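PDB 4ZI8: protein Pcdhgc3 from Mus musculus, which probably mediates calcium-dependent cell adhesion, its three N-terminal cadherin domains being present here, and may help establish and maintain specific neuronal connections in the brain. Local coordinates for residues L238-V243 with K327-V332; T251-V256 with G292-K297. One frame throughout, in Å; residues are numbered along the deposited sequence.

Contact 1 of 2, residues L238-V243 with K327-V332; sequences LYRARV and KVLVEV
Val-243 and Val-330 meet on the inner face of a parallel strand pair in the third cadherin domain, where strand 238-244, at the edge of the mixed sheet of the beta sandwich, runs along the domain's last strand, 324-333. CG2 of Val-243 reaches CG1 of Val-330 at 3.8 Å, and further back CB of Tyr-239 rests against CG1 of Val-328 at 4.1 Å; Ala-241 shares this face, which turns to strand 252-259. Five backbone hydrogen bonds join the strands, from Tyr-239 N to Lys-327 O (2.8 Å) through to Val-243 N to Glu-331 O (2.9 Å). On the other face CD1 of Leu-238 touches CD1 of Leu-329 at 3.6 Å, and the same methyl of Leu-329 is near NH1 of Arg-240, the two side chains lying side by side. Further along, Glu-331, extended with CG anti to the backbone N (chi1 178°), forms a salt bridge with Arg-242, whose chain bends at chi3 (75°); Arg-242 NE lies 3.2 Å from Glu-331 OE1. With an alanine in place of Glu-331 the carboxylate is gone, which is likely to leave Arg-242 without its partner on this strand and its guanidinium freer to turn. A weak bond of 3.5 Å runs from Arg-242 NH2 to Glu-331 OE2, guanidinium and carboxylate planes standing 53° apart.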
ATOM      1  N   LEU B 238      30.839  18.584  16.101  1.00 32.52           N
ATOM      2  CA  LEU B 238      31.513  18.953  17.329  1.00 33.59           C
ATOM      3  C   LEU B 238      31.170  20.385  17.708  1.00 35.48           C
ATOM      4  O   LEU B 238      31.324  21.308  16.892  1.00 34.49           O
ATOM      5  CB  LEU B 238      33.030  18.774  17.179  1.00 34.55           C
ATOM      6  CG  LEU B 238      33.959  19.296  18.284  1.00 38.96           C
ATOM      7  CD1 LEU B 238      33.614  18.676  19.618  1.00 44.12           C
ATOM      8  CD2 LEU B 238      35.401  19.001  17.940  1.00 39.31           C
ATOM      9  N   TYR B 239      30.695  20.553  18.943  1.00 31.18           N
ATOM     10  CA  TYR B 239      30.469  21.878  19.534  1.00 33.77           C
ATOM     11  C   TYR B 239      31.431  22.105  20.714  1.00 34.86           C
ATOM     12  O   TYR B 239      31.656  21.195  21.509  1.00 37.28           O
ATOM     13  CB  TYR B 239      29.017  22.031  20.005  1.00 26.90           C
ATOM     14  CG  TYR B 239      27.969  21.931  18.913  1.00 30.10           C
ATOM     15  CD1 TYR B 239      27.549  20.700  18.432  1.00 26.80           C
ATOM     16  CD2 TYR B 239      27.373  23.076  18.389  1.00 30.32           C
ATOM     17  CE1 TYR B 239      26.580  20.611  17.445  1.00 26.76           C
ATOM     18  CE2 TYR B 239      26.408  23.003  17.417  1.00 32.56           C
ATOM     19  CZ  TYR B 239      26.011  21.771  16.943  1.00 33.44           C
ATOM     20  OH  TYR B 239      25.042  21.712  15.963  1.00 33.53           O
ATOM     21  N   ARG B 240      31.999  23.303  20.827  1.00 34.54           N
ATOM     22  CA  ARG B 240      32.912  23.630  21.925  1.00 37.02           C
ATOM     23  C   ARG B 240      32.337  24.763  22.737  1.00 36.63           C
ATOM     24  O   ARG B 240      31.764  25.701  22.181  1.00 36.78           O
ATOM     25  CB  ARG B 240      34.301  24.036  21.426  1.00 47.67           C
ATOM     26  CG  ARG B 240      35.078  22.935  20.728  1.00 61.02           C
ATOM     27  CD  ARG B 240      36.426  23.436  20.192  1.00 73.65           C
ATOM     28  NE  ARG B 240      36.979  22.554  19.158  1.00 79.54           N
ATOM     29  CZ  ARG B 240      37.833  21.556  19.389  1.00 82.07           C
ATOM     30  NH1 ARG B 240      38.247  21.301  20.625  1.00 82.50           N
ATOM     31  NH2 ARG B 240      38.278  20.809  18.381  1.00 83.27           N
ATOM     32  N   ALA B 241      32.492  24.680  24.048  1.00 34.55           N
ATOM     33  CA  ALA B 241      32.056  25.761  24.917  1.00 34.65           C
ATOM     34  C   ALA B 241      33.002  25.933  26.083  1.00 34.68           C
ATOM     35  O   ALA B 241      33.554  24.960  26.614  1.00 35.85           O
ATOM     36  CB  ALA B 241      30.638  25.516  25.423  1.00 31.47           C
ATOM     37  N   ARG B 242      33.175  27.186  26.495  1.00 34.52           N
ATOM     38  CA  ARG B 242      33.895  27.484  27.718  1.00 33.37           C
ATOM     39  C   ARG B 242      32.949  28.149  28.706  1.00 33.72           C
ATOM     40  O   ARG B 242      32.316  29.173  28.397  1.00 38.52           O
ATOM     41  CB  ARG B 242      35.096  28.388  27.442  1.00 31.89           C
ATOM     42  CG  ARG B 242      36.045  27.827  26.422  1.00 34.40           C
ATOM     43  CD  ARG B 242      37.240  28.717  26.277  1.00 38.72           C
ATOM     44  NE  ARG B 242      38.144  28.566  27.414  1.00 44.02           N
ATOM     45  CZ  ARG B 242      38.783  29.568  27.999  1.00 49.09           C
ATOM     46  NH1 ARG B 242      38.598  30.812  27.576  1.00 60.22           N
ATOM     47  NH2 ARG B 242      39.601  29.330  29.014  1.00 48.22           N
ATOM     48  N   VAL B 243      32.862  27.565  29.890  1.00 30.84           N
ATOM     49  CA  VAL B 243      31.921  27.998  30.894  1.00 30.88           C
ATOM     50  C   VAL B 243      32.686  28.272  32.192  1.00 32.49           C
ATOM     51  O   VAL B 243      33.499  27.430  32.616  1.00 30.46           O
ATOM     52  CB  VAL B 243      30.822  26.926  31.122  1.00 28.74           C
ATOM     53  CG1 VAL B 243      29.768  27.451  32.062  1.00 25.32           C
ATOM     54  CG2 VAL B 243      30.167  26.546  29.808  1.00 31.01           C
ATOM     55  N   LYS B 327      28.829  15.902  19.509  1.00 26.16           N
ATOM     56  CA  LYS B 327      29.550  15.973  20.763  1.00 26.23           C
ATOM     57  C   LYS B 327      29.730  17.424  21.169  1.00 26.68           C
ATOM     58  O   LYS B 327      30.073  18.262  20.342  1.00 27.83           O
ATOM     59  CB  LYS B 327      30.904  15.279  20.623  1.00 32.19           C
ATOM     60  CG  LYS B 327      31.736  15.256  21.876  1.00 39.54           C
ATOM     61  CD  LYS B 327      32.971  14.400  21.658  1.00 47.58           C
ATOM     62  CE  LYS B 327      33.234  14.206  20.194  1.00 65.78           C
ATOM     63  NZ  LYS B 327      34.651  13.832  19.924  1.00 74.32           N
ATOM     64  N   VAL B 328      29.485  17.724  22.438  1.00 24.08           N
ATOM     65  CA  VAL B 328      29.755  19.041  22.973  1.00 25.97           C
ATOM     66  C   VAL B 328      30.901  18.931  23.973  1.00 26.30           C
ATOM     67  O   VAL B 328      30.820  18.158  24.916  1.00 25.97           O
ATOM     68  CB  VAL B 328      28.537  19.629  23.680  1.00 26.77           C
ATOM     69  CG1 VAL B 328      28.796  21.088  24.021  1.00 27.32           C
ATOM     70  CG2 VAL B 328      27.317  19.469  22.792  1.00 25.94           C
ATOM     71  N   LEU B 329      31.978  19.666  23.731  1.00 27.59           N
ATOM     72  CA  LEU B 329      33.102  19.739  24.657  1.00 27.59           C
ATOM     73  C   LEU B 329      32.919  20.968  25.518  1.00 27.79           C
ATOM     74  O   LEU B 329      33.001  22.083  25.022  1.00 27.72           O
ATOM     75  CB  LEU B 329      34.421  19.816  23.907  1.00 31.32           C
ATOM     76  CG  LEU B 329      34.778  18.563  23.118  1.00 41.98           C
ATOM     77  CD1 LEU B 329      36.053  18.763  22.292  1.00 44.62           C
ATOM     78  CD2 LEU B 329      34.955  17.430  24.096  1.00 47.83           C
ATOM     79  N   VAL B 330      32.646  20.764  26.801  1.00 32.61           N
ATOM     80  CA  VAL B 330      32.468  21.882  27.737  1.00 31.10           C
ATOM     81  C   VAL B 330      33.722  22.027  28.595  1.00 29.79           C
ATOM     82  O   VAL B 330      34.006  21.185  29.455  1.00 30.24           O
ATOM     83  CB  VAL B 330      31.251  21.695  28.658  1.00 29.11           C
ATOM     84  CG1 VAL B 330      31.125  22.875  29.627  1.00 28.34           C
ATOM     85  CG2 VAL B 330      29.992  21.544  27.838  1.00 28.72           C
ATOM     86  N   GLU B 331      34.480  23.075  28.309  1.00 31.14           N
ATOM     87  CA  GLU B 331      35.678  23.414  29.074  1.00 35.47           C
ATOM     88  C   GLU B 331      35.294  24.296  30.251  1.00 29.50           C
ATOM     89  O   GLU B 331      34.680  25.343  30.077  1.00 30.82           O
ATOM     90  CB  GLU B 331      36.713  24.116  28.198  1.00 40.44           C
ATOM     91  CG  GLU B 331      37.960  24.530  28.979  1.00 51.90           C
ATOM     92  CD  GLU B 331      38.941  25.352  28.155  1.00 63.42           C
ATOM     93  OE1 GLU B 331      38.741  25.449  26.920  1.00 70.38           O
ATOM     94  OE2 GLU B 331      39.909  25.894  28.748  1.00 63.82           O
ATOM     95  N   VAL B 332      35.623  23.845  31.450  1.00 26.83           N
ATOM     96  CA  VAL B 332      35.365  24.609  32.661  1.00 28.57           C
ATOM     97  C   VAL B 332      36.496  25.601  32.916  1.00 31.87           C
ATOM     98  O   VAL B 332      37.667  25.208  32.959  1.00 35.05           O
ATOM     99  CB  VAL B 332      35.230  23.695  33.886  1.00 27.76           C
ATOM    100  CG1 VAL B 332      34.893  24.519  35.107  1.00 30.02           C
ATOM    101  CG2 VAL B 332      34.179  22.611  33.634  1.00 30.93           C
TER

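Contact 2 of 2, residues T251-V256 with G292-K297; sequences TRVAQV and GVLTIK
A classic beta bulge interrupts the antiparallel pairing of strand 252-259 with strand 293-296 in the third cadherin domain, Val-253 and Ala-254 both standing opposite Leu-294. The carbonyl oxygen of Leu-294 is gripped twice, by Val-253 N at 2.7 Å and, less closely, by Ala-254 N at 3.3 Å, both donors tilted from the carbonyl plane. Beyond the bulge, regular pairing resumes with Leu-294 N bonded to Ala-254 O at 2.8 Å. At the bulge the Val-253 side chain points toward the partner strand, and its two methyls meet different residues. CG1 of Val-253, anti to the backbone N (chi1 177°), meets CD2 of Leu-294 at 3.8 Å, while CG2 of Val-253 touches CD1 of Ile-296 at 3.7 Å; Val-253 and Ile-296 cross at about a right angle. This buried cluster extends to Phe-285 of strand 285-287 and to Val-330 of the facing sheet. On the outer face the extended Gln-255 crosses Val-293 at a slant, its NE2 3.6 Å from Val-293 CG2 and hydrogen-bonded to Thr-291 O. At the Gly-292 end the backbone has positive phi (72°), and a side chain there would run into Val-256 O. Gly-292 O takes a 3.0 Å bond from Val-256 N, which approaches from above the carbonyl plane.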
ATOM      1  N   THR B 251      22.437  28.642  32.917  1.00 31.86           N
ATOM      2  CA  THR B 251      23.428  29.213  32.005  1.00 34.85           C
ATOM      3  C   THR B 251      23.427  28.455  30.681  1.00 33.12           C
ATOM      4  O   THR B 251      23.548  27.239  30.670  1.00 30.80           O
ATOM      5  CB  THR B 251      24.844  29.195  32.606  1.00 32.30           C
ATOM      6  OG1 THR B 251      24.864  30.021  33.774  1.00 34.06           O
ATOM      7  CG2 THR B 251      25.833  29.754  31.613  1.00 33.85           C
ATOM      8  N   ARG B 252      23.266  29.175  29.573  1.00 34.37           N
ATOM      9  CA  ARG B 252      23.294  28.568  28.246  0.50 33.62           C
ATOM     10  C   ARG B 252      24.701  28.106  27.925  1.00 36.08           C
ATOM     11  O   ARG B 252      25.652  28.888  28.024  1.00 37.55           O
ATOM     12  CB  ARG B 252      22.805  29.562  27.194  0.50 35.44           C
ATOM     13  CG  ARG B 252      23.151  29.198  25.762  0.50 31.65           C
ATOM     14  CD  ARG B 252      22.369  30.079  24.814  0.50 33.67           C
ATOM     15  NE  ARG B 252      22.706  29.827  23.420  0.50 33.95           N
ATOM     16  CZ  ARG B 252      21.943  30.188  22.401  0.50 34.45           C
ATOM     17  NH1 ARG B 252      20.792  30.801  22.629  0.50 36.65           N
ATOM     18  NH2 ARG B 252      22.325  29.935  21.164  0.50 35.89           N
ATOM     19  N   VAL B 253      24.845  26.831  27.570  1.00 35.72           N
ATOM     20  CA  VAL B 253      26.145  26.258  27.230  1.00 33.39           C
ATOM     21  C   VAL B 253      26.326  26.204  25.714  1.00 32.37           C
ATOM     22  O   VAL B 253      27.328  26.645  25.171  1.00 34.58           O
ATOM     23  CB  VAL B 253      26.301  24.853  27.811  1.00 30.96           C
ATOM     24  CG1 VAL B 253      27.630  24.244  27.391  1.00 28.01           C
ATOM     25  CG2 VAL B 253      26.218  24.906  29.295  1.00 32.02           C
ATOM     26  N   ALA B 254      25.338  25.664  25.029  1.00 32.80           N
ATOM     27  CA  ALA B 254      25.428  25.494  23.592  1.00 33.35           C
ATOM     28  C   ALA B 254      24.027  25.281  23.048  1.00 31.61           C
ATOM     29  O   ALA B 254      23.128  24.915  23.806  1.00 31.49           O
ATOM     30  CB  ALA B 254      26.337  24.306  23.232  1.00 29.49           C
ATOM     31  N   GLN B 255      23.831  25.544  21.761  1.00 30.11           N
ATOM     32  CA  GLN B 255      22.632  25.043  21.085  1.00 28.33           C
ATOM     33  C   GLN B 255      23.026  24.162  19.891  1.00 30.66           C
ATOM     34  O   GLN B 255      23.694  24.618  18.957  1.00 31.59           O
ATOM     35  CB  GLN B 255      21.729  26.186  20.630  1.00 28.96           C
ATOM     36  CG  GLN B 255      20.429  25.713  19.991  1.00 30.32           C
ATOM     37  CD  GLN B 255      19.488  26.852  19.666  1.00 39.63           C
ATOM     38  OE1 GLN B 255      19.917  27.988  19.444  1.00 47.45           O
ATOM     39  NE2 GLN B 255      18.197  26.562  19.657  1.00 36.35           N
ATOM     40  N   VAL B 256      22.624  22.895  19.917  1.00 28.86           N
ATOM     41  CA  VAL B 256      22.943  22.015  18.809  1.00 28.86           C
ATOM     42  C   VAL B 256      21.776  22.010  17.812  1.00 30.40           C
ATOM     43  O   VAL B 256      20.628  22.303  18.172  1.00 26.93           O
ATOM     44  CB  VAL B 256      23.255  20.602  19.290  1.00 26.80           C
ATOM     45  CG1 VAL B 256      24.382  20.651  20.359  1.00 26.77           C
ATOM     46  CG2 VAL B 256      21.998  19.947  19.869  1.00 26.45           C
ATOM     47  N   GLY B 292      17.184  21.967  21.416  1.00 24.32           N
ATOM     48  CA  GLY B 292      18.583  21.571  21.403  1.00 25.56           C
ATOM     49  C   GLY B 292      19.492  22.467  22.243  1.00 29.01           C
ATOM     50  O   GLY B 292      20.723  22.408  22.160  1.00 28.14           O
ATOM     51  N   VAL B 293      18.890  23.300  23.077  1.00 31.18           N
ATOM     52  CA  VAL B 293      19.670  24.137  23.975  1.00 30.44           C
ATOM     53  C   VAL B 293      20.151  23.362  25.208  1.00 28.37           C
ATOM     54  O   VAL B 293      19.363  22.787  25.961  1.00 26.99           O
ATOM     55  CB  VAL B 293      18.855  25.371  24.395  1.00 31.25           C
ATOM     56  CG1 VAL B 293      19.607  26.170  25.476  1.00 29.37           C
ATOM     57  CG2 VAL B 293      18.582  26.247  23.173  1.00 28.77           C
ATOM     58  N   LEU B 294      21.471  23.326  25.377  1.00 27.66           N
ATOM     59  CA  LEU B 294      22.114  22.705  26.519  1.00 25.74           C
ATOM     60  C   LEU B 294      22.433  23.774  27.558  1.00 29.50           C
ATOM     61  O   LEU B 294      23.035  24.813  27.219  1.00 27.82           O
ATOM     62  CB  LEU B 294      23.385  21.993  26.077  1.00 25.24           C
ATOM     63  CG  LEU B 294      24.227  21.273  27.126  1.00 28.19           C
ATOM     64  CD1 LEU B 294      23.578  19.961  27.541  1.00 27.96           C
ATOM     65  CD2 LEU B 294      25.640  21.058  26.574  1.00 32.22           C
ATOM     66  N   THR B 295      22.008  23.544  28.801  1.00 26.71           N
ATOM     67  CA  THR B 295      22.213  24.506  29.884  1.00 28.50           C
ATOM     68  C   THR B 295      22.930  23.847  31.074  1.00 30.52           C
ATOM     69  O   THR B 295      22.949  22.618  31.208  1.00 26.41           O
ATOM     70  CB  THR B 295      20.883  25.107  30.405  1.00 27.27           C
ATOM     71  OG1 THR B 295      19.937  24.062  30.639  1.00 30.83           O
ATOM     72  CG2 THR B 295      20.270  26.092  29.424  1.00 28.25           C
ATOM     73  N   ILE B 296      23.493  24.670  31.952  1.00 28.60           N
ATOM     74  CA  ILE B 296      24.012  24.179  33.222  1.00 26.03           C
ATOM     75  C   ILE B 296      22.858  23.837  34.115  1.00 27.02           C
ATOM     76  O   ILE B 296      21.893  24.600  34.227  1.00 31.87           O
ATOM     77  CB  ILE B 296      24.905  25.212  33.898  1.00 26.86           C
ATOM     78  CG1 ILE B 296      26.114  25.470  33.008  1.00 28.75           C
ATOM     79  CG2 ILE B 296      25.333  24.739  35.311  1.00 24.63           C
ATOM     80  CD1 ILE B 296      27.009  24.232  32.849  1.00 26.09           C
ATOM     81  N   LYS B 297      22.943  22.683  34.748  1.00 25.89           N
ATOM     82  CA  LYS B 297      21.926  22.273  35.698  1.00 28.21           C
ATOM     83  C   LYS B 297      22.509  22.146  37.103  1.00 30.13           C
ATOM     84  O   LYS B 297      21.922  22.627  38.070  1.00 31.51           O
ATOM     85  CB  LYS B 297      21.307  20.945  35.253  1.00 26.78           C
ATOM     86  CG  LYS B 297      20.259  20.393  36.196  1.00 31.93           C
ATOM     87  CD  LYS B 297      19.659  19.101  35.645  1.00 31.28           C
ATOM     88  CE  LYS B 297      19.017  18.269  36.750  1.00 36.94           C
ATOM     89  NZ  LYS B 297      18.543  16.935  36.258  1.00 39.69           N
TER

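How the contacts relate
After two preceding cadherin domains and the short strand 233-234, the chain lays down 238-243, turns past Glu-245, a calcium ligand in another structure of this protein, and returns through 251-256 on the other sheet. After strand 269-273, contact 2 closes the inner loop as 292-297 pairs with 251-256; contact 1 closes the outer loop later, when 327-332 comes back to 238-243. The loops therefore nest without crossing. Contact 1 belongs to the mixed sheet and contact 2 to the antiparallel one, and the two layers of the sandwich press together between them: CB of Ala-241 lies 3.5 Å from Val-253 O, and CG2 of Val-330 3.6 Å from Val-253 CG1.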